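Local coordinates for protein serpin-ZX (Arabidopsis thaliana, PDB 3LE2) that inhibits the cysteine protease metacaspase-9 through cleavage of its reactive centre loop and covalent binding, and limits the death-promoting protease RD21A during fungal infection, at residues A[43-48]-A[69-74]; A[60-65]-A[297-302]. One frame throughout, in Å; residues are numbered along the deposited sequence.

Contact 1 (A[43-48]-A[69-74]); sequences VLSIIA and DQLNSF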
ATOM      1  N   VAL A  43      -2.895   0.602 -11.599  1.00 33.42           N
ATOM      2  CA  VAL A  43      -4.149   0.936 -12.273  1.00 37.07           C
ATOM      3  C   VAL A  43      -4.027   2.202 -13.134  1.00 35.64           C
ATOM      4  O   VAL A  43      -4.455   2.220 -14.296  1.00 28.96           O
ATOM      5  CB  VAL A  43      -5.313   1.113 -11.275  1.00 30.59           C
ATOM      6  CG1 VAL A  43      -6.577   1.487 -12.020  1.00 24.06           C
ATOM      7  CG2 VAL A  43      -5.531  -0.163 -10.489  1.00 33.29           C
ATOM      8  N   LEU A  44      -3.452   3.256 -12.555  1.00 34.02           N
ATOM      9  CA  LEU A  44      -3.270   4.520 -13.268  1.00 33.66           C
ATOM     10  C   LEU A  44      -2.390   4.349 -14.513  1.00 30.83           C
ATOM     11  O   LEU A  44      -2.640   4.982 -15.539  1.00 32.47           O
ATOM     12  CB  LEU A  44      -2.728   5.610 -12.340  1.00 28.94           C
ATOM     13  CG  LEU A  44      -3.677   6.010 -11.205  1.00 33.08           C
ATOM     14  CD1 LEU A  44      -2.993   6.945 -10.215  1.00 26.05           C
ATOM     15  CD2 LEU A  44      -4.957   6.656 -11.747  1.00 29.32           C
ATOM     16  N   SER A  45      -1.387   3.474 -14.428  1.00 35.00           N
ATOM     17  CA  SER A  45      -0.571   3.118 -15.598  1.00 35.20           C
ATOM     18  C   SER A  45      -1.407   2.430 -16.694  1.00 42.91           C
ATOM     19  O   SER A  45      -1.254   2.720 -17.879  1.00 38.39           O
ATOM     20  CB  SER A  45       0.594   2.214 -15.196  1.00 29.61           C
ATOM     21  OG  SER A  45       1.436   2.844 -14.245  1.00 36.38           O
ATOM     22  N   ILE A  46      -2.284   1.516 -16.289  1.00 36.89           N
ATOM     23  CA  ILE A  46      -3.224   0.891 -17.211  1.00 34.26           C
ATOM     24  C   ILE A  46      -4.140   1.922 -17.886  1.00 35.31           C
ATOM     25  O   ILE A  46      -4.393   1.859 -19.082  1.00 37.21           O
ATOM     26  CB  ILE A  46      -4.056  -0.180 -16.489  1.00 35.15           C
ATOM     27  CG1 ILE A  46      -3.145  -1.344 -16.085  1.00 39.89           C
ATOM     28  CG2 ILE A  46      -5.172  -0.675 -17.384  1.00 33.88           C
ATOM     29  CD1 ILE A  46      -3.806  -2.366 -15.201  1.00 37.55           C
ATOM     30  N   ILE A  47      -4.611   2.893 -17.117  1.00 38.62           N
ATOM     31  CA  ILE A  47      -5.483   3.926 -17.658  1.00 39.00           C
ATOM     32  C   ILE A  47      -4.739   4.861 -18.607  1.00 44.26           C
ATOM     33  O   ILE A  47      -5.265   5.268 -19.643  1.00 40.43           O
ATOM     34  CB  ILE A  47      -6.100   4.763 -16.533  1.00 39.44           C
ATOM     35  CG1 ILE A  47      -6.990   3.883 -15.657  1.00 36.26           C
ATOM     36  CG2 ILE A  47      -6.869   5.945 -17.108  1.00 30.08           C
ATOM     37  CD1 ILE A  47      -7.424   4.548 -14.370  1.00 38.64           C
ATOM     38  N   ALA A  48      -3.517   5.218 -18.241  1.00 37.60           N
ATOM     39  CA  ALA A  48      -2.728   6.078 -19.097  1.00 40.66           C
ATOM     40  C   ALA A  48      -2.583   5.412 -20.457  1.00 45.70           C
ATOM     41  O   ALA A  48      -2.681   6.069 -21.496  1.00 44.47           O
ATOM     42  CB  ALA A  48      -1.357   6.351 -18.474  1.00 38.90           C
ATOM     43  N   ASP A  69       5.290   4.038 -22.406  1.00 54.11           N
ATOM     44  CA  ASP A  69       6.272   2.966 -22.510  1.00 53.66           C
ATOM     45  C   ASP A  69       7.077   2.823 -21.222  1.00 50.59           C
ATOM     46  O   ASP A  69       7.319   1.712 -20.752  1.00 53.70           O
ATOM     47  CB  ASP A  69       7.202   3.198 -23.698  1.00 58.92           C
ATOM     48  CG  ASP A  69       6.575   2.778 -25.015  1.00 73.26           C
ATOM     49  OD1 ASP A  69       5.396   2.353 -25.013  1.00 64.99           O
ATOM     50  OD2 ASP A  69       7.264   2.870 -26.055  1.00 73.47           O
ATOM     51  N   GLN A  70       7.493   3.951 -20.659  1.00 43.92           N
ATOM     52  CA  GLN A  70       8.209   3.941 -19.397  1.00 51.55           C
ATOM     53  C   GLN A  70       7.326   3.335 -18.312  1.00 49.92           C
ATOM     54  O   GLN A  70       7.770   2.467 -17.561  1.00 42.49           O
ATOM     55  CB  GLN A  70       8.648   5.352 -18.994  1.00 54.50           C
ATOM     56  CG  GLN A  70       9.886   5.889 -19.713  1.00 59.04           C
ATOM     57  CD  GLN A  70      10.462   7.119 -19.012  1.00 76.67           C
ATOM     58  OE1 GLN A  70      10.281   8.252 -19.469  1.00 73.41           O
ATOM     59  NE2 GLN A  70      11.148   6.898 -17.882  1.00 66.01           N
ATOM     60  N   LEU A  71       6.074   3.778 -18.228  1.00 38.02           N
ATOM     61  CA  LEU A  71       5.181   3.198 -17.236  1.00 38.81           C
ATOM     62  C   LEU A  71       5.091   1.700 -17.416  1.00 38.83           C
ATOM     63  O   LEU A  71       5.317   0.948 -16.465  1.00 39.84           O
ATOM     64  CB  LEU A  71       3.791   3.800 -17.315  1.00 33.75           C
ATOM     65  CG  LEU A  71       3.661   5.199 -16.741  1.00 40.21           C
ATOM     66  CD1 LEU A  71       2.251   5.749 -17.020  1.00 43.00           C
ATOM     67  CD2 LEU A  71       3.988   5.183 -15.253  1.00 34.50           C
ATOM     68  N   ASN A  72       4.763   1.276 -18.639  1.00 41.62           N
ATOM     69  CA  ASN A  72       4.548  -0.140 -18.947  1.00 40.74           C
ATOM     70  C   ASN A  72       5.692  -1.020 -18.446  1.00 42.58           C
ATOM     71  O   ASN A  72       5.463  -2.049 -17.811  1.00 40.96           O
ATOM     72  CB  ASN A  72       4.332  -0.350 -20.455  1.00 35.86           C
ATOM     73  CG  ASN A  72       3.004   0.220 -20.950  1.00 47.80           C
ATOM     74  OD1 ASN A  72       2.087   0.488 -20.164  1.00 40.46           O
ATOM     75  ND2 ASN A  72       2.894   0.399 -22.265  1.00 46.21           N
ATOM     76  N   SER A  73       6.920  -0.583 -18.725  1.00 41.07           N
ATOM     77  CA  SER A  73       8.127  -1.313 -18.367  1.00 40.38           C
ATOM     78  C   SER A  73       8.392  -1.307 -16.875  1.00 38.02           C
ATOM     79  O   SER A  73       8.790  -2.321 -16.309  1.00 40.97           O
ATOM     80  CB  SER A  73       9.349  -0.690 -19.063  1.00 46.99           C
ATOM     81  OG  SER A  73       9.152  -0.590 -20.458  1.00 55.41           O
ATOM     82  N   PHE A  74       8.231  -0.145 -16.251  1.00 35.97           N
ATOM     83  CA  PHE A  74       8.449  -0.028 -14.816  1.00 38.59           C
ATOM     84  C   PHE A  74       7.524  -1.023 -14.122  1.00 37.96           C
ATOM     85  O   PHE A  74       7.902  -1.687 -13.159  1.00 41.64           O
ATOM     86  CB  PHE A  74       8.186   1.407 -14.352  1.00 34.80           C
ATOM     87  CG  PHE A  74       8.186   1.582 -12.857  1.00 36.99           C
ATOM     88  CD1 PHE A  74       9.353   1.470 -12.131  1.00 38.86           C
ATOM     89  CD2 PHE A  74       7.016   1.885 -12.182  1.00 31.37           C
ATOM     90  CE1 PHE A  74       9.355   1.648 -10.757  1.00 37.94           C
ATOM     91  CE2 PHE A  74       7.011   2.057 -10.810  1.00 39.31           C
ATOM     92  CZ  PHE A  74       8.181   1.940 -10.095  1.00 38.40           C
TER
HETATM   93  O   HOH W   1       4.160   1.550 -13.868  1.00 37.90           O
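Leu71 faces Ser45 and Ala48 across the gap between two helices, and its branched end is shared between them. One methyl, CD2, comes up to the hydroxyl of the serine, with Ser45 OG 3.6 Å from Leu71 CD2; the other, CD1, reaches to the next turn of helix 37-49 and rests on the alanine methyl, Leu71 CD1 lying 3.9 Å from Ala48 CB. Helix 68-83 thus lays one forked side chain over two small residues three positions apart, consistent with the close approach of the backbones, 6.0 Å between Ser45 CA and Leu71 CA. The serine hydroxyl is held beside its own backbone N, anti to the carbonyl carbon (chi1 -59°), and from there it bonds back to Asn41 O in the preceding turn. A water bridges the pair: it donates to Ser45 OG at 3.0 Å and to Leu71 O at 2.9 Å. Helix 54-63 adds Leu60 against Leu71, while Tyr120 touches Ser45. The contact illustrates how a buried hydroxyl can sit beside methyl groups: OG is engaged by both the peptide oxygen of its own helix and the water, so apolar packing of a leucine on a serine costs no polar bond, and the water links the helices where no direct hydrogen bond crosses.

Contact 2 (A[60-65]-A[297-302]); sequences LSFLKF and LGLTSP
A single leucine methyl set over the face of a phenylalanine ring is the striking feature here, joining the end of a helix to a loop more than 230 residues further on. Leu299 CD2 lies 4.0 Å from the centroid of the Phe62 ring and 18° off its normal, a CH-pi contact displaced toward the rim, with the nearest ring atom, Phe62 CG, at 3.8 Å from that methyl. The two side chains cross at about a right angle. Phe62 carries CG anti to the backbone N (chi1 -179°), which swings the ring out from helix 54-63 to meet the loop. Leu297 approaches the same ring at its edge instead, Phe62 CE1 standing 4.3 Å from Leu297 CB, so face and edge are both engaged by one short turn. Between these leucines Gly298 takes a positive phi, and Leu299 centres an inverse gamma turn. Leu299 also touches Gln58, on the same helix as the ring. Helix 291-296 ends here in a Schellman motif, with Gly298 as its C-prime residue: Leu299 N bonds to Leu294 O and Gly298 N to Lys295 O, and the two leucines flanking that glycine are the ones that meet the aromatic ring.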
ATOM      1  N   LEU A  60       0.610  10.869 -16.733  1.00 45.13           N
ATOM      2  CA  LEU A  60       2.060  10.742 -16.864  1.00 49.98           C
ATOM      3  C   LEU A  60       2.789  11.596 -15.830  1.00 47.91           C
ATOM      4  O   LEU A  60       3.760  11.150 -15.220  1.00 48.12           O
ATOM      5  CB  LEU A  60       2.521  11.128 -18.273  1.00 45.45           C
ATOM      6  CG  LEU A  60       2.316  10.084 -19.363  1.00 46.98           C
ATOM      7  CD1 LEU A  60       2.816  10.607 -20.699  1.00 47.02           C
ATOM      8  CD2 LEU A  60       3.035   8.808 -18.980  1.00 52.28           C
ATOM      9  N   SER A  61       2.321  12.826 -15.641  1.00 50.12           N
ATOM     10  CA  SER A  61       2.958  13.743 -14.705  1.00 47.41           C
ATOM     11  C   SER A  61       2.659  13.350 -13.264  1.00 47.53           C
ATOM     12  O   SER A  61       3.475  13.576 -12.371  1.00 41.14           O
ATOM     13  CB  SER A  61       2.526  15.188 -14.972  1.00 43.02           C
ATOM     14  OG  SER A  61       2.930  15.598 -16.272  1.00 66.18           O
ATOM     15  N   PHE A  62       1.494  12.749 -13.039  1.00 44.99           N
ATOM     16  CA  PHE A  62       1.133  12.312 -11.700  1.00 40.66           C
ATOM     17  C   PHE A  62       2.029  11.159 -11.262  1.00 39.62           C
ATOM     18  O   PHE A  62       2.358  11.017 -10.084  1.00 41.28           O
ATOM     19  CB  PHE A  62      -0.334  11.886 -11.651  1.00 41.25           C
ATOM     20  CG  PHE A  62      -0.795  11.452 -10.286  1.00 42.96           C
ATOM     21  CD1 PHE A  62      -1.320  12.374  -9.389  1.00 45.02           C
ATOM     22  CD2 PHE A  62      -0.706  10.121  -9.898  1.00 41.57           C
ATOM     23  CE1 PHE A  62      -1.752  11.974  -8.122  1.00 38.03           C
ATOM     24  CE2 PHE A  62      -1.137   9.711  -8.637  1.00 36.71           C
ATOM     25  CZ  PHE A  62      -1.658  10.642  -7.748  1.00 39.57           C
ATOM     26  N   LEU A  63       2.431  10.348 -12.231  1.00 34.69           N
ATOM     27  CA  LEU A  63       3.124   9.104 -11.947  1.00 30.55           C
ATOM     28  C   LEU A  63       4.633   9.228 -12.074  1.00 36.47           C
ATOM     29  O   LEU A  63       5.357   8.279 -11.764  1.00 40.65           O
ATOM     30  CB  LEU A  63       2.600   8.003 -12.876  1.00 34.26           C
ATOM     31  CG  LEU A  63       1.187   7.507 -12.566  1.00 31.88           C
ATOM     32  CD1 LEU A  63       0.717   6.519 -13.638  1.00 27.87           C
ATOM     33  CD2 LEU A  63       1.143   6.894 -11.158  1.00 24.12           C
ATOM     34  N   LYS A  64       5.091  10.387 -12.559  1.00 43.37           N
ATOM     35  CA  LYS A  64       6.520  10.766 -12.602  1.00 40.60           C
ATOM     36  C   LYS A  64       7.329   9.994 -13.635  1.00 35.14           C
ATOM     37  O   LYS A  64       8.489   9.661 -13.404  1.00 45.29           O
ATOM     38  CB  LYS A  64       7.186  10.630 -11.223  1.00 33.40           C
ATOM     39  CG  LYS A  64       6.392  11.243 -10.062  1.00 36.86           C
ATOM     40  CD  LYS A  64       6.107  12.731 -10.282  1.00 39.11           C
ATOM     41  CE  LYS A  64       5.224  13.272  -9.157  1.00 37.19           C
ATOM     42  NZ  LYS A  64       4.766  14.668  -9.367  1.00 44.99           N
ATOM     43  N   PHE A  65       6.703   9.696 -14.764  1.00 40.30           N
ATOM     44  CA  PHE A  65       7.385   9.039 -15.870  1.00 38.77           C
ATOM     45  C   PHE A  65       6.978   9.782 -17.116  1.00 44.55           C
ATOM     46  O   PHE A  65       5.884  10.342 -17.171  1.00 50.48           O
ATOM     47  CB  PHE A  65       6.973   7.565 -15.982  1.00 41.82           C
ATOM     48  CG  PHE A  65       7.605   6.670 -14.948  1.00 46.39           C
ATOM     49  CD1 PHE A  65       8.803   6.011 -15.212  1.00 49.32           C
ATOM     50  CD2 PHE A  65       7.006   6.481 -13.717  1.00 36.31           C
ATOM     51  CE1 PHE A  65       9.391   5.176 -14.262  1.00 43.17           C
ATOM     52  CE2 PHE A  65       7.589   5.645 -12.768  1.00 40.09           C
ATOM     53  CZ  PHE A  65       8.781   4.997 -13.040  1.00 39.04           C
ATOM     54  N   LEU A 297      -6.638  15.216  -5.555  1.00 37.18           N
ATOM     55  CA  LEU A 297      -5.234  15.563  -5.810  1.00 38.98           C
ATOM     56  C   LEU A 297      -5.045  16.152  -7.197  1.00 43.40           C
ATOM     57  O   LEU A 297      -3.914  16.299  -7.665  1.00 42.60           O
ATOM     58  CB  LEU A 297      -4.332  14.334  -5.674  1.00 37.62           C
ATOM     59  CG  LEU A 297      -4.259  13.732  -4.275  1.00 46.34           C
ATOM     60  CD1 LEU A 297      -3.999  12.241  -4.344  1.00 40.32           C
ATOM     61  CD2 LEU A 297      -3.192  14.450  -3.473  1.00 46.20           C
ATOM     62  N   GLY A 298      -6.153  16.452  -7.869  1.00 39.13           N
ATOM     63  CA  GLY A 298      -6.102  17.065  -9.182  1.00 41.14           C
ATOM     64  C   GLY A 298      -6.008  16.118 -10.365  1.00 43.48           C
ATOM     65  O   GLY A 298      -5.905  16.571 -11.507  1.00 36.43           O
ATOM     66  N   LEU A 299      -6.040  14.809 -10.111  1.00 46.29           N
ATOM     67  CA  LEU A 299      -6.035  13.834 -11.202  1.00 38.43           C
ATOM     68  C   LEU A 299      -7.467  13.611 -11.630  1.00 37.25           C
ATOM     69  O   LEU A 299      -8.064  12.580 -11.332  1.00 33.22           O
ATOM     70  CB  LEU A 299      -5.360  12.515 -10.798  1.00 40.10           C
ATOM     71  CG  LEU A 299      -5.039  11.568 -11.965  1.00 43.81           C
ATOM     72  CD1 LEU A 299      -4.323  12.306 -13.086  1.00 40.05           C
ATOM     73  CD2 LEU A 299      -4.221  10.372 -11.515  1.00 37.81           C
ATOM     74  N   THR A 300      -8.001  14.605 -12.337  1.00 41.32           N
ATOM     75  CA  THR A 300      -9.421  14.692 -12.669  1.00 38.98           C
ATOM     76  C   THR A 300      -9.759  14.120 -14.038  1.00 34.29           C
ATOM     77  O   THR A 300     -10.868  13.644 -14.247  1.00 37.07           O
ATOM     78  CB  THR A 300      -9.881  16.164 -12.655  1.00 41.30           C
ATOM     79  OG1 THR A 300      -8.833  16.995 -13.186  1.00 34.96           O
ATOM     80  CG2 THR A 300     -10.210  16.616 -11.241  1.00 38.09           C
ATOM     81  N   SER A 301      -8.811  14.176 -14.972  1.00 39.04           N
ATOM     82  CA  SER A 301      -9.123  13.864 -16.373  1.00 41.79           C
ATOM     83  C   SER A 301      -9.599  12.429 -16.657  1.00 40.65           C
ATOM     84  O   SER A 301     -10.494  12.224 -17.481  1.00 39.98           O
ATOM     85  CB  SER A 301      -7.973  14.244 -17.314  1.00 39.22           C
ATOM     86  OG  SER A 301      -6.896  13.330 -17.213  1.00 53.20           O
ATOM     87  N   PRO A 302      -9.000  11.430 -15.996  1.00 38.65           N
ATOM     88  CA  PRO A 302      -9.477  10.057 -16.229  1.00 40.14           C
ATOM     89  C   PRO A 302     -10.951   9.843 -15.880  1.00 34.29           C
ATOM     90  O   PRO A 302     -11.562   8.941 -16.441  1.00 38.69           O
ATOM     91  CB  PRO A 302      -8.586   9.224 -15.311  1.00 47.10           C
ATOM     92  CG  PRO A 302      -7.313  10.061 -15.186  1.00 46.64           C
ATOM     93  CD  PRO A 302      -7.808  11.467 -15.130  1.00 39.21           C
TER

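Overall arrangement
Contact 1 and contact 2 lie about 12 Å apart, centre to centre, on the same side of the serpin chain's centre. Along the sequence their segments alternate: 43-48, 60-65, 69-74 and then, far later, 297-302. The first three lie on the consecutive helices 37-49, 54-63 and 68-83, with 60-65 running past its helix end. The two contacts touch directly, Leu44 CD1 meeting Phe62 CE2 at 3.7 Å and Leu71 CD2 meeting Phe65 CD2 at 3.6 Å. Helix 54-63 with its following turn therefore connects the pair, packing against both neighbouring helices. Away from the reactive bond, contact 1 ties early helices together and contact 2 ties one of them to a late loop.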